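Local structure of erythrocyte binding antigen 140 (Plasmodium falciparum, 4GF2) at residues D430-N434 / E435-K439; K538-D541 / K542-D546. The protein probably binds a receptor on the surface of the host erythrocyte during invasion, this chain being the part that carries its two Duffy-binding-like domains. The protein carries 3 engineered substitutions. One frame throughout, in Å; residues are numbered along the deposited sequence.

Interaction 1 of 2, residues D430-N434 / E435-K439; sequences DKKRN and EESLK
L438 and R433 meet at the surface where the helix starts. CD2 of L438 sits over one face of the R433 guanidinium, displaced toward its rim and 3.7 Å from NH2 of R433, while the other methyl, CD1 of L438, packs against the carbonyl oxygen O of R433 at 3.4 Å. One leucine thus touches both the backbone and the planar end of the same arginine, although the first bond of that arginine's side chain leads away from the helix. The bend that brings it back lies at chi3 (64°), which turns the guanidinium under the leucine.

The backbone closes the first helical turn beside this pair: N of L438 donates to O of N434 over 3.0 Å in a nearly straight bond, N434 being the N-cap residue. The side chain of N434 stands over the first turn with its CG 3.7 Å from CB of S437. A further, weak link runs from OG of S437 to O of K432, and CD of the extended K432 chain lies alongside that hydroxyl.

Behind this shell, D430 shapes the loop with two bonds. Its OD1 accepts from N of K432 at 2.7 Å, an Asx turn, and its O receives NH1 of R433 in the guanidinium plane, a bent bond whose modelled length of 2.5 Å is doubtfully short. R433 NH1 also bonds to O of N428 and NH2 to O of N425; together these carbonyls would probably limit the rotation of the group that L438 covers. Because N425 belongs to helix 415-427, the arginine joins the end of that helix to the start of helix 435-457, on the surface of the second Duffy-binding-like domain.

Interaction 2 of 2, residues K538-D541 / K542-D546; sequences KQVD and KYTKD
D541 and K545, one helical turn apart, meet through a salt bridge in which NZ of K545 lies 2.9 Å from OD2 of D541. The ammonium comes to the syn side of that oxygen, 16° out of the carboxylate plane. D541 holds CG anti to its backbone nitrogen (chi1 -170°), which puts the carboxylate where the extended chain of K545 runs back over it. The lysine methylenes therefore share in the contact, CE of K545 lying 3.2 Å from OD1 of D541.

T544 folds its hydroxyl back onto the helix instead. Its OG1 lies beside the backbone nitrogen (chi1 -58°) and donates to O of V540 at 2.8 Å, while N of T544 reaches the same oxygen at 2.9 Å. The two donors approach from opposite faces of the carbonyl plane, so a single acceptor takes both and the threonine hydroxyl is satisfied within the helix. V540 and T544 run side by side, with CG1 of V540 4.0 Å from OG1 of T544.

NZ of K542 lies 2.7 Å from OD2 of D546 and meets the syn lone pair of that oxygen; the same lysine makes a cation-pi contact with F479. The ring of Y543 meets Y566 of helix 563-570, and its OH bonds to O of K561, just before that helix, while Q539 packs on helix 478-508. Two i to i+4 salt bridges and a threonine bonded to the carbonyl four residues back are familiar features of an alpha-helix, here the long helix 518-548, which packs against helices 478-508 and 563-570 in the helical Duffy-binding-like fold.

Both contacts are local, and they follow each other in series along the chain without nesting or crossing. Coming from the N terminus, interaction 1 is met first: it folds the end of the loop after helix 415-427 onto the first turn of helix 435-457, and R433 carries the link back to helix 415-427. The chain then passes through helices 470-475 and 478-508 before it enters helix 518-548, near whose end lies interaction 2. That contact closes no loop; it spans successive turns of one helix whose neighbours are helices 478-508 and 563-570. The two centres are about 32 Å apart and their nearest atoms about 16 Å, so they do not touch. One lies at the start of a helix, the other within the last turns of a different one.

Interaction 1 of 2, residues D430-N434 / E435-K439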
# COMPACT_ATOMS: atom_id res chain seq x y z
N ASP A 430 0.46 -5.98 -16.28
CA ASP A 430 0.22 -6.89 -17.39
C ASP A 430 0.70 -6.27 -18.69
O ASP A 430 0.49 -5.08 -18.94
CB ASP A 430 -1.27 -7.22 -17.49
CG ASP A 430 -1.55 -8.38 -18.40
OD1 ASP A 430 -1.53 -8.19 -19.63
OD2 ASP A 430 -1.78 -9.50 -17.89
N LYS A 431 1.36 -7.06 -19.53
CA LYS A 431 1.96 -6.54 -20.76
C LYS A 431 0.97 -6.48 -21.93
O LYS A 431 1.31 -5.97 -23.00
CB LYS A 431 3.19 -7.37 -21.13
CG LYS A 431 4.38 -7.09 -20.23
CD LYS A 431 5.59 -7.90 -20.63
CE LYS A 431 6.82 -7.47 -19.84
NZ LYS A 431 6.62 -7.59 -18.37
N LYS A 432 -0.24 -7.00 -21.73
CA LYS A 432 -1.30 -6.79 -22.71
C LYS A 432 -1.98 -5.48 -22.36
O LYS A 432 -2.57 -5.35 -21.29
CB LYS A 432 -2.31 -7.94 -22.67
CG LYS A 432 -3.09 -8.10 -23.97
CD LYS A 432 -4.39 -8.85 -23.76
CE LYS A 432 -5.03 -9.22 -25.09
NZ LYS A 432 -6.31 -9.96 -24.91
N ARG A 433 -1.89 -4.50 -23.26
CA ARG A 433 -2.26 -3.14 -22.90
C ARG A 433 -3.18 -2.46 -23.91
O ARG A 433 -3.16 -1.24 -24.06
CB ARG A 433 -1.00 -2.32 -22.67
CG ARG A 433 -0.01 -3.04 -21.76
CD ARG A 433 1.01 -2.10 -21.14
NE ARG A 433 0.39 -1.12 -20.25
CZ ARG A 433 -0.08 -1.39 -19.03
NH1 ARG A 433 -0.04 -2.62 -18.54
NH2 ARG A 433 -0.61 -0.42 -18.30
N ASN A 434 -4.00 -3.25 -24.59
CA ASN A 434 -5.05 -2.70 -25.45
C ASN A 434 -6.20 -2.14 -24.61
O ASN A 434 -6.38 -2.51 -23.45
CB ASN A 434 -5.56 -3.76 -26.42
CG ASN A 434 -5.99 -5.04 -25.73
OD1 ASN A 434 -5.15 -5.88 -25.39
ND2 ASN A 434 -7.29 -5.20 -25.53
N GLU A 435 -6.98 -1.24 -25.22
CA GLU A 435 -8.07 -0.55 -24.52
C GLU A 435 -8.88 -1.47 -23.62
O GLU A 435 -8.91 -1.29 -22.40
CB GLU A 435 -9.01 0.12 -25.52
CG GLU A 435 -8.54 1.46 -26.04
CD GLU A 435 -9.65 2.24 -26.72
OE1 GLU A 435 -9.55 2.49 -27.94
OE2 GLU A 435 -10.62 2.62 -26.02
N GLU A 436 -9.54 -2.46 -24.21
CA GLU A 436 -10.46 -3.30 -23.46
C GLU A 436 -9.76 -4.04 -22.32
O GLU A 436 -10.32 -4.19 -21.24
CB GLU A 436 -11.16 -4.30 -24.38
CG GLU A 436 -12.14 -5.21 -23.65
CD GLU A 436 -13.14 -5.86 -24.58
OE1 GLU A 436 -12.72 -6.36 -25.64
OE2 GLU A 436 -14.34 -5.86 -24.24
N SER A 437 -8.54 -4.49 -22.57
CA SER A 437 -7.80 -5.24 -21.57
C SER A 437 -7.55 -4.37 -20.34
O SER A 437 -7.74 -4.82 -19.21
CB SER A 437 -6.48 -5.73 -22.15
OG SER A 437 -5.77 -6.50 -21.20
N LEU A 438 -7.14 -3.13 -20.57
CA LEU A 438 -6.87 -2.21 -19.47
C LEU A 438 -8.16 -1.80 -18.76
O LEU A 438 -8.16 -1.61 -17.54
CB LEU A 438 -6.15 -0.96 -19.99
CG LEU A 438 -4.76 -1.20 -20.57
CD1 LEU A 438 -4.19 0.10 -21.10
CD2 LEU A 438 -3.84 -1.82 -19.54
N LYS A 439 -9.23 -1.65 -19.52
CA LYS A 439 -10.53 -1.30 -18.95
C LYS A 439 -10.95 -2.38 -17.95
O LYS A 439 -11.27 -2.08 -16.80
CB LYS A 439 -11.59 -1.17 -20.04
CG LYS A 439 -12.93 -0.64 -19.54
CD LYS A 439 -14.05 -0.83 -20.55
CE LYS A 439 -14.37 -2.31 -20.75
NZ LYS A 439 -15.76 -2.54 -21.23

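Interaction 2 of 2, residues K538-D541 / K542-D546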
# COMPACT_ATOMS: atom_id res chain seq x y z
N LYS A 538 -30.05 21.02 -24.82
CA LYS A 538 -28.89 20.19 -25.13
C LYS A 538 -29.07 18.79 -24.57
O LYS A 538 -28.98 17.80 -25.30
CB LYS A 538 -27.62 20.82 -24.56
CG LYS A 538 -27.08 21.99 -25.36
CD LYS A 538 -25.75 22.48 -24.78
CE LYS A 538 -25.13 23.58 -25.64
NZ LYS A 538 -25.93 24.84 -25.61
N GLN A 539 -29.32 18.71 -23.27
CA GLN A 539 -29.40 17.42 -22.59
C GLN A 539 -30.61 16.60 -23.02
O GLN A 539 -30.54 15.38 -23.11
CB GLN A 539 -29.43 17.64 -21.08
CG GLN A 539 -28.15 18.22 -20.53
CD GLN A 539 -28.30 18.68 -19.11
OE1 GLN A 539 -27.84 18.02 -18.18
NE2 GLN A 539 -28.96 19.81 -18.92
N VAL A 540 -31.72 17.28 -23.29
CA VAL A 540 -32.91 16.61 -23.78
C VAL A 540 -32.62 15.95 -25.12
O VAL A 540 -33.06 14.83 -25.39
CB VAL A 540 -34.08 17.59 -23.93
CG1 VAL A 540 -35.11 17.07 -24.92
CG2 VAL A 540 -34.72 17.86 -22.58
N ASP A 541 -31.86 16.65 -25.96
CA ASP A 541 -31.54 16.16 -27.29
C ASP A 541 -30.72 14.88 -27.19
O ASP A 541 -30.97 13.91 -27.92
CB ASP A 541 -30.77 17.22 -28.08
CG ASP A 541 -30.61 16.86 -29.54
OD1 ASP A 541 -31.59 16.38 -30.15
OD2 ASP A 541 -29.51 17.07 -30.08
N LYS A 542 -29.75 14.87 -26.29
CA LYS A 542 -28.90 13.70 -26.10
C LYS A 542 -29.69 12.55 -25.52
O LYS A 542 -29.59 11.41 -25.98
CB LYS A 542 -27.71 14.03 -25.19
CG LYS A 542 -26.88 12.81 -24.80
CD LYS A 542 -25.68 13.19 -23.96
CE LYS A 542 -25.00 11.96 -23.38
NZ LYS A 542 -24.46 11.06 -24.44
N TYR A 543 -30.49 12.84 -24.50
CA TYR A 543 -31.31 11.83 -23.85
C TYR A 543 -32.20 11.16 -24.89
O TYR A 543 -32.37 9.94 -24.88
CB TYR A 543 -32.17 12.47 -22.76
CG TYR A 543 -33.15 11.52 -22.12
CD1 TYR A 543 -34.40 11.29 -22.70
CD2 TYR A 543 -32.85 10.85 -20.94
CE1 TYR A 543 -35.31 10.42 -22.12
CE2 TYR A 543 -33.75 9.98 -20.35
CZ TYR A 543 -34.98 9.77 -20.95
OH TYR A 543 -35.88 8.91 -20.37
N THR A 544 -32.75 11.96 -25.80
CA THR A 544 -33.66 11.46 -26.82
C THR A 544 -32.92 10.66 -27.89
O THR A 544 -33.30 9.53 -28.21
CB THR A 544 -34.41 12.61 -27.51
OG1 THR A 544 -35.14 13.36 -26.53
CG2 THR A 544 -35.37 12.08 -28.56
N LYS A 545 -31.87 11.25 -28.44
CA LYS A 545 -31.08 10.59 -29.47
C LYS A 545 -30.46 9.30 -28.96
O LYS A 545 -30.44 8.29 -29.67
CB LYS A 545 -29.99 11.53 -29.99
CG LYS A 545 -30.53 12.66 -30.87
CD LYS A 545 -29.43 13.62 -31.30
CE LYS A 545 -29.96 14.65 -32.28
NZ LYS A 545 -28.97 15.73 -32.55
N ASP A 546 -29.95 9.32 -27.73
CA ASP A 546 -29.36 8.13 -27.13
C ASP A 546 -30.43 7.07 -26.89
O ASP A 546 -30.23 5.90 -27.20
CB ASP A 546 -28.65 8.46 -25.81
CG ASP A 546 -27.30 9.14 -26.02
OD1 ASP A 546 -26.83 9.21 -27.18
OD2 ASP A 546 -26.69 9.59 -25.02